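Local coordinates for protein diaminopimelate decarboxylase (Aquifex aeolicus, PDB 2P3E) that probably catalyses the pyridoxal 5'-phosphate-dependent decarboxylation of meso-diaminopimelate to L-lysine, the last step of lysine biosynthesis by the diaminopimelate pathway, at residues K237-G243 with A274-P280; A149-V155 with L196-H202; F19-V23 with V396-V401; E6-Y10 with S40-E46. All blocks are in the same frame, centred on the assembly; numbering follows the deposited sequence.

Contact 1: K237-G243 with A274-P280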
loop_
_atom_site.group_PDB
_atom_site.type_symbol
_atom_site.label_atom_id
_atom_site.label_comp_id
_atom_site.label_asym_id
_atom_site.label_seq_id
_atom_site.Cartn_x
_atom_site.Cartn_y
_atom_site.Cartn_z
ATOM N N LYS B 237 13.634 -29.422 -20.018
ATOM C CA LYS B 237 13.764 -28.533 -21.168
ATOM C C LYS B 237 14.185 -27.112 -20.778
ATOM O O LYS B 237 14.847 -26.434 -21.567
ATOM C CB LYS B 237 12.443 -28.482 -21.944
ATOM C CG LYS B 237 11.972 -29.818 -22.489
ATOM C CD LYS B 237 10.534 -29.678 -23.021
ATOM C CE LYS B 237 9.967 -31.015 -23.516
ATOM N NZ LYS B 237 10.736 -31.554 -24.673
ATOM N N TYR B 238 13.810 -26.679 -19.562
ATOM C CA TYR B 238 14.021 -25.283 -19.107
ATOM C C TYR B 238 14.699 -25.172 -17.742
ATOM O O TYR B 238 14.378 -25.900 -16.812
ATOM C CB TYR B 238 12.699 -24.491 -19.059
ATOM C CG TYR B 238 11.906 -24.637 -20.330
ATOM C CD1 TYR B 238 12.253 -23.923 -21.487
ATOM C CD2 TYR B 238 10.830 -25.502 -20.387
ATOM C CE1 TYR B 238 11.531 -24.081 -22.681
ATOM C CE2 TYR B 238 10.100 -25.662 -21.561
ATOM C CZ TYR B 238 10.469 -24.964 -22.700
ATOM O OH TYR B 238 9.732 -25.157 -23.853
ATOM N N LEU B 239 15.636 -24.246 -17.655
ATOM C CA LEU B 239 16.244 -23.866 -16.393
ATOM C C LEU B 239 15.983 -22.387 -16.215
ATOM O O LEU B 239 16.586 -21.546 -16.884
ATOM C CB LEU B 239 17.744 -24.139 -16.387
ATOM C CG LEU B 239 18.169 -25.607 -16.511
ATOM C CD1 LEU B 239 19.696 -25.699 -16.469
ATOM C CD2 LEU B 239 17.523 -26.490 -15.432
ATOM N N ASP B 240 15.042 -22.094 -15.329
ATOM C CA ASP B 240 14.636 -20.733 -15.035
ATOM C C ASP B 240 15.422 -20.278 -13.792
ATOM O O ASP B 240 15.139 -20.711 -12.677
ATOM C CB ASP B 240 13.108 -20.708 -14.803
ATOM C CG ASP B 240 12.558 -19.310 -14.587
ATOM O OD1 ASP B 240 13.323 -18.396 -14.212
ATOM O OD2 ASP B 240 11.334 -19.143 -14.776
ATOM N N ILE B 241 16.399 -19.396 -13.999
ATOM C CA ILE B 241 17.313 -19.033 -12.928
ATOM C C ILE B 241 16.920 -17.725 -12.230
ATOM O O ILE B 241 17.676 -17.191 -11.428
ATOM C CB ILE B 241 18.788 -19.062 -13.388
ATOM C CG1 ILE B 241 19.020 -18.108 -14.566
ATOM C CG2 ILE B 241 19.165 -20.481 -13.817
ATOM C CD1 ILE B 241 20.515 -17.864 -14.882
ATOM N N GLY B 242 15.731 -17.227 -12.537
ATOM C CA GLY B 242 15.135 -16.146 -11.755
ATOM C C GLY B 242 15.585 -14.759 -12.142
ATOM O O GLY B 242 16.232 -14.550 -13.191
ATOM N N GLY B 243 15.229 -13.795 -11.292
ATOM C CA GLY B 243 15.645 -12.419 -11.507
ATOM C C GLY B 243 16.532 -12.003 -10.353
ATOM O O GLY B 243 17.318 -12.809 -9.844
ATOM N N ALA B 274 19.528 -27.418 -21.689
ATOM C CA ALA B 274 18.261 -26.734 -21.431
ATOM C C ALA B 274 18.245 -25.277 -21.900
ATOM O O ALA B 274 19.286 -24.621 -21.953
ATOM C CB ALA B 274 17.913 -26.828 -19.955
ATOM N N LYS B 275 17.063 -24.788 -22.278
ATOM C CA LYS B 275 16.883 -23.361 -22.558
ATOM C C LYS B 275 16.815 -22.620 -21.229
ATOM O O LYS B 275 16.102 -23.049 -20.310
ATOM C CB LYS B 275 15.614 -23.107 -23.377
ATOM C CG LYS B 275 15.442 -21.637 -23.855
ATOM C CD LYS B 275 14.522 -21.566 -25.047
ATOM C CE LYS B 275 14.236 -20.132 -25.462
ATOM N NZ LYS B 275 15.326 -19.610 -26.356
ATOM N N ILE B 276 17.557 -21.516 -21.146
ATOM C CA ILE B 276 17.678 -20.739 -19.920
ATOM C C ILE B 276 16.570 -19.684 -19.931
ATOM O O ILE B 276 16.250 -19.128 -20.978
ATOM C CB ILE B 276 19.071 -20.074 -19.800
ATOM C CG1 ILE B 276 20.210 -21.117 -19.971
ATOM C CG2 ILE B 276 19.198 -19.265 -18.469
ATOM C CD1 ILE B 276 20.103 -22.364 -19.056
ATOM N N ILE B 277 15.960 -19.466 -18.771
ATOM C CA ILE B 277 14.952 -18.422 -18.603
ATOM C C ILE B 277 15.446 -17.491 -17.497
ATOM O O ILE B 277 15.910 -17.957 -16.459
ATOM C CB ILE B 277 13.568 -19.003 -18.237
ATOM C CG1 ILE B 277 13.103 -20.019 -19.299
ATOM C CG2 ILE B 277 12.511 -17.856 -18.084
ATOM C CD1 ILE B 277 11.747 -20.696 -18.995
ATOM N N LEU B 278 15.388 -16.184 -17.756
ATOM C CA LEU B 278 15.672 -15.159 -16.744
ATOM C C LEU B 278 14.405 -14.348 -16.503
ATOM O O LEU B 278 13.597 -14.182 -17.420
ATOM C CB LEU B 278 16.788 -14.208 -17.197
ATOM C CG LEU B 278 18.203 -14.738 -17.475
ATOM C CD1 LEU B 278 19.132 -13.555 -17.707
ATOM C CD2 LEU B 278 18.683 -15.467 -16.299
ATOM N N GLU B 279 14.254 -13.821 -15.288
ATOM C CA GLU B 279 13.042 -13.088 -14.891
ATOM C C GLU B 279 13.294 -11.664 -14.343
ATOM O O GLU B 279 12.856 -11.348 -13.237
ATOM C CB GLU B 279 12.270 -13.902 -13.850
ATOM C CG GLU B 279 11.970 -15.334 -14.295
ATOM C CD GLU B 279 11.359 -16.178 -13.196
ATOM O OE1 GLU B 279 11.743 -16.018 -12.011
ATOM O OE2 GLU B 279 10.510 -17.022 -13.527
ATOM N N PRO B 280 13.951 -10.782 -15.128
ATOM C CA PRO B 280 14.275 -9.484 -14.532
ATOM C C PRO B 280 13.031 -8.591 -14.379
ATOM O O PRO B 280 12.191 -8.552 -15.288
ATOM C CB PRO B 280 15.234 -8.864 -15.553
ATOM C CG PRO B 280 14.827 -9.463 -16.851
ATOM C CD PRO B 280 14.409 -10.870 -16.531
#

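Contact 2: A149-V155 with L196-H202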
loop_
_atom_site.group_PDB
_atom_site.type_symbol
_atom_site.label_atom_id
_atom_site.label_comp_id
_atom_site.label_asym_id
_atom_site.label_seq_id
_atom_site.Cartn_x
_atom_site.Cartn_y
_atom_site.Cartn_z
ATOM N N ALA B 149 -0.549 -29.711 -17.596
ATOM C CA ALA B 149 0.139 -28.560 -16.992
ATOM C C ALA B 149 1.632 -28.842 -16.966
ATOM O O ALA B 149 2.061 -29.840 -16.405
ATOM C CB ALA B 149 -0.381 -28.283 -15.586
ATOM N N ARG B 150 2.413 -27.959 -17.583
ATOM C CA ARG B 150 3.865 -28.077 -17.591
ATOM C C ARG B 150 4.432 -27.452 -16.320
ATOM O O ARG B 150 4.086 -26.317 -15.969
ATOM C CB ARG B 150 4.447 -27.396 -18.828
ATOM C CG ARG B 150 4.329 -28.197 -20.118
ATOM C CD ARG B 150 4.657 -27.305 -21.309
ATOM N NE ARG B 150 3.660 -26.240 -21.410
ATOM C CZ ARG B 150 2.506 -26.352 -22.065
ATOM N NH1 ARG B 150 2.207 -27.484 -22.698
ATOM N NH2 ARG B 150 1.649 -25.336 -22.086
ATOM N N ILE B 151 5.292 -28.185 -15.622
ATOM C CA ILE B 151 5.789 -27.730 -14.327
ATOM C C ILE B 151 7.320 -27.704 -14.163
ATOM O O ILE B 151 8.076 -28.454 -14.818
ATOM C CB ILE B 151 5.186 -28.560 -13.150
ATOM C CG1 ILE B 151 5.676 -30.007 -13.230
ATOM C CG2 ILE B 151 3.633 -28.467 -13.123
ATOM C CD1 ILE B 151 5.734 -30.699 -11.870
ATOM N N ALA B 152 7.739 -26.821 -13.258
ATOM C CA ALA B 152 9.062 -26.835 -12.659
ATOM C C ALA B 152 8.858 -26.796 -11.160
ATOM O O ALA B 152 7.854 -26.267 -10.680
ATOM C CB ALA B 152 9.845 -25.613 -13.099
ATOM N N ILE B 153 9.814 -27.327 -10.406
ATOM C CA ILE B 153 9.799 -27.134 -8.956
ATOM C C ILE B 153 10.678 -25.924 -8.627
ATOM O O ILE B 153 11.800 -25.804 -9.146
ATOM C CB ILE B 153 10.298 -28.402 -8.173
ATOM C CG1 ILE B 153 9.417 -29.633 -8.471
ATOM C CG2 ILE B 153 10.355 -28.134 -6.648
ATOM C CD1 ILE B 153 7.962 -29.446 -8.175
ATOM N N ARG B 154 10.163 -25.034 -7.771
ATOM C CA ARG B 154 10.995 -23.959 -7.259
ATOM C C ARG B 154 11.922 -24.482 -6.172
ATOM O O ARG B 154 11.458 -24.917 -5.114
ATOM C CB ARG B 154 10.192 -22.787 -6.697
ATOM C CG ARG B 154 11.165 -21.646 -6.354
ATOM C CD ARG B 154 10.507 -20.531 -5.619
ATOM N NE ARG B 154 11.453 -19.478 -5.220
ATOM C CZ ARG B 154 11.085 -18.220 -4.988
ATOM N NH1 ARG B 154 9.810 -17.865 -5.123
ATOM N NH2 ARG B 154 11.984 -17.315 -4.624
ATOM N N VAL B 155 13.225 -24.415 -6.437
ATOM C CA VAL B 155 14.230 -24.926 -5.511
ATOM C C VAL B 155 15.007 -23.788 -4.868
ATOM O O VAL B 155 15.262 -22.765 -5.521
ATOM C CB VAL B 155 15.183 -25.980 -6.190
ATOM C CG1 VAL B 155 14.368 -27.092 -6.881
ATOM C CG2 VAL B 155 16.115 -25.340 -7.192
ATOM N N LEU B 196 0.354 -33.826 -15.331
ATOM C CA LEU B 196 1.471 -32.881 -15.273
ATOM C C LEU B 196 2.566 -33.342 -16.195
ATOM O O LEU B 196 2.795 -34.541 -16.358
ATOM C CB LEU B 196 2.049 -32.774 -13.866
ATOM C CG LEU B 196 1.111 -32.386 -12.728
ATOM C CD1 LEU B 196 1.931 -32.250 -11.466
ATOM C CD2 LEU B 196 0.330 -31.100 -13.069
ATOM N N GLU B 197 3.243 -32.381 -16.797
ATOM C CA GLU B 197 4.417 -32.663 -17.588
ATOM C C GLU B 197 5.593 -31.901 -16.968
ATOM O O GLU B 197 5.628 -30.652 -16.987
ATOM C CB GLU B 197 4.170 -32.204 -19.018
ATOM C CG GLU B 197 5.291 -32.536 -19.975
ATOM C CD GLU B 197 5.049 -31.956 -21.352
ATOM O OE1 GLU B 197 3.891 -31.542 -21.632
ATOM O OE2 GLU B 197 6.019 -31.912 -22.148
ATOM N N ILE B 198 6.546 -32.652 -16.419
ATOM C CA ILE B 198 7.751 -32.068 -15.816
ATOM C C ILE B 198 8.707 -31.569 -16.887
ATOM O O ILE B 198 9.247 -32.371 -17.655
ATOM C CB ILE B 198 8.479 -33.102 -14.934
ATOM C CG1 ILE B 198 7.562 -33.541 -13.793
ATOM C CG2 ILE B 198 9.822 -32.534 -14.426
ATOM C CD1 ILE B 198 8.033 -34.810 -13.072
ATOM N N VAL B 199 8.912 -30.257 -16.946
ATOM C CA VAL B 199 9.741 -29.644 -18.002
ATOM C C VAL B 199 10.869 -28.729 -17.499
ATOM O O VAL B 199 11.726 -28.309 -18.282
ATOM C CB VAL B 199 8.909 -28.821 -19.040
ATOM C CG1 VAL B 199 7.864 -29.708 -19.769
ATOM C CG2 VAL B 199 8.238 -27.615 -18.388
ATOM N N GLY B 200 10.859 -28.400 -16.214
ATOM C CA GLY B 200 11.803 -27.405 -15.739
ATOM C C GLY B 200 12.306 -27.519 -14.325
ATOM O O GLY B 200 11.862 -28.363 -13.549
ATOM N N ILE B 201 13.255 -26.638 -14.014
ATOM C CA ILE B 201 13.721 -26.386 -12.651
ATOM C C ILE B 201 13.725 -24.876 -12.506
ATOM O O ILE B 201 14.081 -24.168 -13.452
ATOM C CB ILE B 201 15.177 -26.898 -12.404
ATOM C CG1 ILE B 201 15.287 -28.404 -12.670
ATOM C CG2 ILE B 201 15.675 -26.485 -10.989
ATOM C CD1 ILE B 201 16.718 -28.912 -12.767
ATOM N N HIS B 202 13.328 -24.386 -11.336
ATOM C CA HIS B 202 13.297 -22.941 -11.096
ATOM C C HIS B 202 14.057 -22.587 -9.822
ATOM O O HIS B 202 13.951 -23.292 -8.807
ATOM C CB HIS B 202 11.845 -22.442 -10.993
ATOM C CG HIS B 202 11.720 -20.977 -10.673
ATOM N ND1 HIS B 202 11.049 -20.423 -9.622
ATOM C CD2 HIS B 202 12.222 -19.927 -11.393
ATOM C CE1 HIS B 202 11.160 -19.075 -9.709
ATOM N NE2 HIS B 202 11.870 -18.777 -10.784
#

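Contact 3: F19-V23 with V396-V401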
loop_
_atom_site.group_PDB
_atom_site.type_symbol
_atom_site.label_atom_id
_atom_site.label_comp_id
_atom_site.label_asym_id
_atom_site.label_seq_id
_atom_site.Cartn_x
_atom_site.Cartn_y
_atom_site.Cartn_z
ATOM N N PHE B 19 15.893 17.464 -17.549
ATOM C CA PHE B 19 15.268 16.881 -18.731
ATOM C C PHE B 19 15.390 15.346 -18.679
ATOM O O PHE B 19 16.362 14.819 -18.140
ATOM C CB PHE B 19 15.947 17.379 -20.020
ATOM C CG PHE B 19 15.525 18.770 -20.455
ATOM C CD1 PHE B 19 14.641 18.942 -21.505
ATOM C CD2 PHE B 19 16.034 19.900 -19.831
ATOM C CE1 PHE B 19 14.250 20.229 -21.918
ATOM C CE2 PHE B 19 15.647 21.199 -20.229
ATOM C CZ PHE B 19 14.757 21.357 -21.269
ATOM N N ILE B 20 14.421 14.657 -19.277
ATOM C CA ILE B 20 14.509 13.208 -19.519
ATOM C C ILE B 20 14.133 12.943 -20.963
ATOM O O ILE B 20 13.074 13.370 -21.415
ATOM C CB ILE B 20 13.596 12.388 -18.541
ATOM C CG1 ILE B 20 13.829 10.875 -18.718
ATOM C CG2 ILE B 20 12.111 12.776 -18.697
ATOM C CD1 ILE B 20 13.150 10.023 -17.670
ATOM N N GLU B 21 15.005 12.250 -21.693
ATOM C CA GLU B 21 14.844 12.060 -23.143
ATOM C C GLU B 21 14.442 13.347 -23.906
ATOM O O GLU B 21 13.547 13.332 -24.764
ATOM C CB GLU B 21 13.858 10.911 -23.448
ATOM C CG GLU B 21 14.386 9.540 -23.038
ATOM C CD GLU B 21 13.902 8.437 -23.940
ATOM O OE1 GLU B 21 13.904 8.638 -25.177
ATOM O OE2 GLU B 21 13.524 7.367 -23.414
ATOM N N GLY B 22 15.099 14.453 -23.576
ATOM C CA GLY B 22 14.853 15.742 -24.238
ATOM C C GLY B 22 13.530 16.406 -23.886
ATOM O O GLY B 22 13.077 17.301 -24.601
ATOM N N VAL B 23 12.876 15.945 -22.811
ATOM C CA VAL B 23 11.634 16.565 -22.350
ATOM C C VAL B 23 11.826 17.127 -20.939
ATOM O O VAL B 23 12.297 16.431 -20.038
ATOM C CB VAL B 23 10.415 15.590 -22.388
ATOM C CG1 VAL B 23 9.131 16.308 -21.954
ATOM C CG2 VAL B 23 10.231 15.000 -23.776
ATOM N N VAL B 396 8.079 9.043 -21.990
ATOM C CA VAL B 396 8.820 9.946 -22.857
ATOM C C VAL B 396 9.673 9.130 -23.841
ATOM O O VAL B 396 10.211 8.080 -23.482
ATOM C CB VAL B 396 9.695 10.912 -22.042
ATOM C CG1 VAL B 396 10.411 11.874 -22.965
ATOM C CG2 VAL B 396 8.840 11.726 -21.078
ATOM N N GLU B 397 9.745 9.587 -25.092
ATOM C CA GLU B 397 10.628 8.965 -26.076
ATOM C C GLU B 397 11.121 10.040 -27.046
ATOM O O GLU B 397 10.308 10.635 -27.775
ATOM C CB GLU B 397 9.897 7.870 -26.847
ATOM C CG GLU B 397 10.785 7.092 -27.824
ATOM C CD GLU B 397 10.068 5.911 -28.448
ATOM O OE1 GLU B 397 9.483 5.078 -27.714
ATOM O OE2 GLU B 397 10.091 5.792 -29.675
ATOM N N ASN B 398 12.430 10.284 -27.015
ATOM C CA ASN B 398 13.109 11.192 -27.956
ATOM C C ASN B 398 12.330 12.504 -28.186
ATOM O O ASN B 398 11.854 12.770 -29.293
ATOM C CB ASN B 398 13.367 10.468 -29.282
ATOM C CG ASN B 398 14.334 11.223 -30.187
ATOM O OD1 ASN B 398 15.112 12.064 -29.728
ATOM N ND2 ASN B 398 14.282 10.923 -31.484
ATOM N N GLY B 399 12.153 13.277 -27.115
ATOM C CA GLY B 399 11.484 14.579 -27.197
ATOM C C GLY B 399 9.960 14.600 -27.213
ATOM O O GLY B 399 9.365 15.675 -27.132
ATOM N N SER B 400 9.307 13.446 -27.336
ATOM C CA SER B 400 7.848 13.436 -27.332
ATOM C C SER B 400 7.293 12.605 -26.172
ATOM O O SER B 400 8.055 11.934 -25.475
ATOM C CB SER B 400 7.296 12.969 -28.672
ATOM O OG SER B 400 7.503 11.585 -28.858
ATOM N N VAL B 401 5.982 12.692 -25.950
ATOM C CA VAL B 401 5.360 12.054 -24.774
ATOM C C VAL B 401 4.041 11.374 -25.083
ATOM O O VAL B 401 3.276 11.832 -25.929
ATOM C CB VAL B 401 5.149 13.031 -23.566
ATOM C CG1 VAL B 401 6.414 13.734 -23.214
ATOM C CG2 VAL B 401 4.042 14.064 -23.850
#

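Contact 4: E6-Y10 with S40-E46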
loop_
_atom_site.group_PDB
_atom_site.type_symbol
_atom_site.label_atom_id
_atom_site.label_comp_id
_atom_site.label_asym_id
_atom_site.label_seq_id
_atom_site.Cartn_x
_atom_site.Cartn_y
_atom_site.Cartn_z
ATOM N N GLU B 6 24.612 8.053 -14.320
ATOM C CA GLU B 6 24.806 6.735 -13.722
ATOM C C GLU B 6 23.472 6.107 -13.344
ATOM O O GLU B 6 23.321 4.889 -13.413
ATOM C CB GLU B 6 25.705 6.802 -12.490
ATOM C CG GLU B 6 27.175 7.131 -12.811
ATOM C CD GLU B 6 28.018 7.284 -11.566
ATOM O OE1 GLU B 6 27.477 7.304 -10.441
ATOM O OE2 GLU B 6 29.249 7.397 -11.713
ATOM N N TYR B 7 22.516 6.943 -12.940
ATOM C CA TYR B 7 21.154 6.476 -12.681
ATOM C C TYR B 7 20.439 6.158 -13.982
ATOM O O TYR B 7 19.918 5.050 -14.170
ATOM C CB TYR B 7 20.374 7.515 -11.863
ATOM C CG TYR B 7 20.759 7.539 -10.413
ATOM C CD1 TYR B 7 20.272 6.577 -9.536
ATOM C CD2 TYR B 7 21.619 8.526 -9.910
ATOM C CE1 TYR B 7 20.634 6.564 -8.212
ATOM C CE2 TYR B 7 21.987 8.536 -8.576
ATOM C CZ TYR B 7 21.476 7.555 -7.724
ATOM O OH TYR B 7 21.797 7.540 -6.398
ATOM N N ASN B 8 20.446 7.125 -14.900
ATOM C CA ASN B 8 19.742 7.005 -16.168
ATOM C C ASN B 8 20.425 7.943 -17.171
ATOM O O ASN B 8 20.426 9.163 -16.972
ATOM C CB ASN B 8 18.251 7.361 -15.999
ATOM C CG ASN B 8 17.418 7.082 -17.248
ATOM O OD1 ASN B 8 17.859 7.331 -18.375
ATOM N ND2 ASN B 8 16.192 6.564 -17.052
ATOM N N PRO B 9 21.021 7.381 -18.234
ATOM C CA PRO B 9 21.810 8.252 -19.118
ATOM C C PRO B 9 20.952 9.176 -19.981
ATOM O O PRO B 9 21.499 10.024 -20.688
ATOM C CB PRO B 9 22.592 7.256 -19.979
ATOM C CG PRO B 9 21.761 6.051 -20.012
ATOM C CD PRO B 9 21.044 5.981 -18.686
ATOM N N TYR B 10 19.625 9.032 -19.900
ATOM C CA TYR B 10 18.702 9.954 -20.575
ATOM C C TYR B 10 18.315 11.157 -19.713
ATOM O O TYR B 10 17.600 12.037 -20.175
ATOM C CB TYR B 10 17.469 9.214 -21.096
ATOM C CG TYR B 10 17.826 8.248 -22.191
ATOM C CD1 TYR B 10 18.004 8.711 -23.503
ATOM C CD2 TYR B 10 18.026 6.891 -21.926
ATOM C CE1 TYR B 10 18.355 7.866 -24.512
ATOM C CE2 TYR B 10 18.380 6.017 -22.950
ATOM C CZ TYR B 10 18.538 6.527 -24.245
ATOM O OH TYR B 10 18.883 5.719 -25.301
ATOM N N SER B 40 11.155 6.582 -19.065
ATOM C CA SER B 40 11.969 6.657 -20.287
ATOM C C SER B 40 11.774 5.401 -21.119
ATOM O O SER B 40 12.163 4.299 -20.719
ATOM C CB SER B 40 13.454 6.843 -19.938
ATOM O OG SER B 40 14.300 6.516 -21.049
ATOM N N SER B 41 11.195 5.578 -22.308
ATOM C CA SER B 41 10.984 4.481 -23.228
ATOM C C SER B 41 12.307 3.819 -23.634
ATOM O O SER B 41 12.430 2.582 -23.603
ATOM C CB SER B 41 10.229 4.981 -24.470
ATOM O OG SER B 41 9.926 3.916 -25.339
ATOM N N ASN B 42 13.295 4.638 -24.003
ATOM C CA ASN B 42 14.559 4.100 -24.498
ATOM C C ASN B 42 15.390 3.439 -23.415
ATOM O O ASN B 42 16.148 2.513 -23.705
ATOM C CB ASN B 42 15.374 5.152 -25.263
ATOM C CG ASN B 42 14.872 5.336 -26.676
ATOM O OD1 ASN B 42 14.896 4.398 -27.476
ATOM N ND2 ASN B 42 14.356 6.535 -26.979
ATOM N N PHE B 43 15.261 3.912 -22.173
ATOM C CA PHE B 43 15.899 3.208 -21.051
ATOM C C PHE B 43 15.370 1.785 -20.909
ATOM O O PHE B 43 16.162 0.834 -20.781
ATOM C CB PHE B 43 15.750 3.965 -19.723
ATOM C CG PHE B 43 16.539 3.357 -18.578
ATOM C CD1 PHE B 43 17.855 3.753 -18.333
ATOM C CD2 PHE B 43 15.975 2.373 -17.758
ATOM C CE1 PHE B 43 18.588 3.196 -17.288
ATOM C CE2 PHE B 43 16.698 1.822 -16.691
ATOM C CZ PHE B 43 18.013 2.240 -16.463
ATOM N N ILE B 44 14.043 1.638 -20.907
ATOM C CA ILE B 44 13.400 0.324 -20.781
ATOM C C ILE B 44 13.882 -0.624 -21.888
ATOM O O ILE B 44 14.308 -1.758 -21.607
ATOM C CB ILE B 44 11.856 0.431 -20.787
ATOM C CG1 ILE B 44 11.354 1.204 -19.552
ATOM C CG2 ILE B 44 11.218 -0.954 -20.797
ATOM C CD1 ILE B 44 9.902 1.665 -19.649
ATOM N N LYS B 45 13.801 -0.157 -23.140
ATOM C CA LYS B 45 14.199 -0.946 -24.310
ATOM C C LYS B 45 15.659 -1.379 -24.216
ATOM O O LYS B 45 15.977 -2.531 -24.512
ATOM C CB LYS B 45 13.960 -0.173 -25.630
ATOM C CG LYS B 45 12.493 0.113 -25.981
ATOM C CD LYS B 45 12.382 1.150 -27.124
ATOM C CE LYS B 45 10.940 1.328 -27.606
ATOM N NZ LYS B 45 10.911 2.110 -28.887
ATOM N N GLU B 46 16.532 -0.462 -23.810
ATOM C CA GLU B 46 17.973 -0.728 -23.736
ATOM C C GLU B 46 18.365 -1.676 -22.599
ATOM O O GLU B 46 19.286 -2.482 -22.764
ATOM C CB GLU B 46 18.784 0.564 -23.631
ATOM C CG GLU B 46 18.841 1.323 -24.950
ATOM C CD GLU B 46 19.233 2.776 -24.792
ATOM O OE1 GLU B 46 19.818 3.148 -23.754
ATOM O OE2 GLU B 46 18.948 3.550 -25.732
#

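Contact 1: K237-G243 with A274-P280
K237 opens the parallel pairing through its carbonyl: K237 O accepts from K275 N at 2.9 Å, while its side chain turns off to a salt bridge with D235. Y238 sits level with K275 and sends its ring to the face that also carries I277; Y238 CB lies 3.9 Å from I277 CD1. L239 bonds through both its N and its O: L239 N to K275 O and L239 O to I277 N, each 2.9 Å. On the opposite face its side chain packs on A274 (L239 CG to A274 CB 3.7 Å) and I276. D240, beside I277, brings OD2 to 2.6 Å from E279 OE2; E279 OE1 meanwhile bonds to NE2 of H202 on the adjoining strand. I241 N continues the pairing on I277 O at 2.9 Å. Beyond it D240 OD1 accepts from G242 N at 3.2 Å, an Asx turn, and G242 O takes E279 N at 3.0 Å. At G243 a side chain would run into E279 O. Strand 238-240, helix 258-269 and strand 275-278 form a beta-alpha-beta unit of the TIM-like barrel, whose C-terminal strand ends here deliver E279 and P280, predicted to contribute to the pyridoxal phosphate site.

Contact 2: A149-V155 with L196-H202
Six backbone hydrogen bonds hold these two parallel strands. The tightest is V155 N to H202 O at 2.7 Å; E197 N to A149 O and I151 N to E197 O follow at 2.8 Å, and H202 N to I153 O measures 3.0 Å. Midway the ladder is disturbed: I151 O accepts from both V199 N (2.9 Å) and G200 N (3.1 Å), so L196-H202 carries an extra residue, a beta bulge at V199 and G200. Register shifts with it, from I151 beside I198 to R154 beside H202. The pair belongs to the parallel sheet of the TIM-like barrel typical of this decarboxylase family, and H202 NE2 reaches inward to E279, a predicted cofactor-site residue. R154 CG rests 3.5 Å from H202 ND1, while its guanidinium goes to E130 and the carbonyl of H204. At the other end R150 CB touches V199 CG2 at 3.8 Å; its guanidinium forms a salt bridge with E123 and bonds to the carbonyls of I124 and L125. On the face of I151, apolar packing takes over: I151 CD1 lies 3.9 Å from I198 CG1 and 4.1 Å from L196 CD1, and A149 CB meets L196 CD2 at 3.8 Å. Helices 132-145 and 183-191 cover this side.

Contact 3: F19-V23 with V396-V401
Two tight turns meet here, each closed by its own backbone hydrogen bonds. I20 N to V23 O and V23 N to I20 O, both 2.9 Å, close the first; E397 N to S400 O (2.9 Å) and S400 N to E397 O (3.0 Å) close the second. Both are type I' turns, so the central residues E21, G22, N398 and G399 all have positive phi. Between the turns run two hydrogen bonds, both donated by the second: G399 N to E21 O at 2.7 Å, and N398 N to the carboxylate atom E21 OE1 at 2.9 Å. The other carboxylate oxygen, OE2, turns to S40 OG and N42 N at the start of helix 41-54. Each segment is thus the tip of a beta hairpin with a two-residue loop, one linking strands 17-20 and 23-24 near the N-terminus, the other linking 392-397 and 400-405 of the mixed sheet, and the contact joins them 373 residues apart in the chain. Apolar contacts accompany the polar ones. V396 is the main surface: I20 CG2 lies 4.2 Å from V396 CG2, and E21 CB 3.6 Å from V396 CG1, while V23 also leans on V396. Farther out, V23 CG1 meets V401 CG1 at 3.9 Å, and L28 of helix 25-32 touches V23, V396 and V401.

Contact 4: E6-Y10 with S40-E46
S40 is the N-cap of helix 41-54: S40 OG accepts from F43 N at 3.0 Å and also bonds to E21. S40 OG lies 3.8 Å from Y10 CD2, the tyrosine ring standing beside the first turn of the helix. N42 touches the same residue, N42 CB 3.6 Å from Y10 OH. F43 is the hub. Its ring takes P9 at the edge, P9 CD being 3.9 Å from F43 CD1, and the amide of N8 comes in obliquely, N8 ND2 lying 3.5 Å from F43 CD1. The backbone of F43 is covered too, for Y10 CE2 lies 3.8 Å from F43 N. Asparagine N8 braces its own chain: N8 OD1 accepts from Y10 N at 2.9 Å, an Asx turn just past the end of helix 3-7, while N8 ND2 bonds to the carbonyl of N287. E46, one turn after N42, also lies next to Y10; side-chain packing makes most of the contact between the two segments. Helix 41-54 presents this side to the N-terminal chain, while I44 and K45 look toward helix 70-78 and I44 also meets helix 282-285; strand 392-397 lies against S41 and N42.

In the fold
Contacts 1 and 2 are one continuous piece of barrel: strands 238-240 and 196-202 are neighbours, joined by Y238 N to V199 O (2.9 Å) and D240 N to I201 O (3.0 Å), with centres 12 Å apart. Both converge on the predicted pyridoxal phosphate site, where the side chains of E279 and R154 each lie about 7 Å from that of K65, the expected cofactor lysine, unmodified here. Contacts 3 and 4, centres 11 Å apart, interlock through E21 OE2 to S40 OG (2.6 Å) and E397 OE1 to S41 OG (2.7 Å). Contact 3 lies away from the site, whereas F43 of contact 4 has its side chain about 9 Å from that of R282, a probable substrate-binding residue.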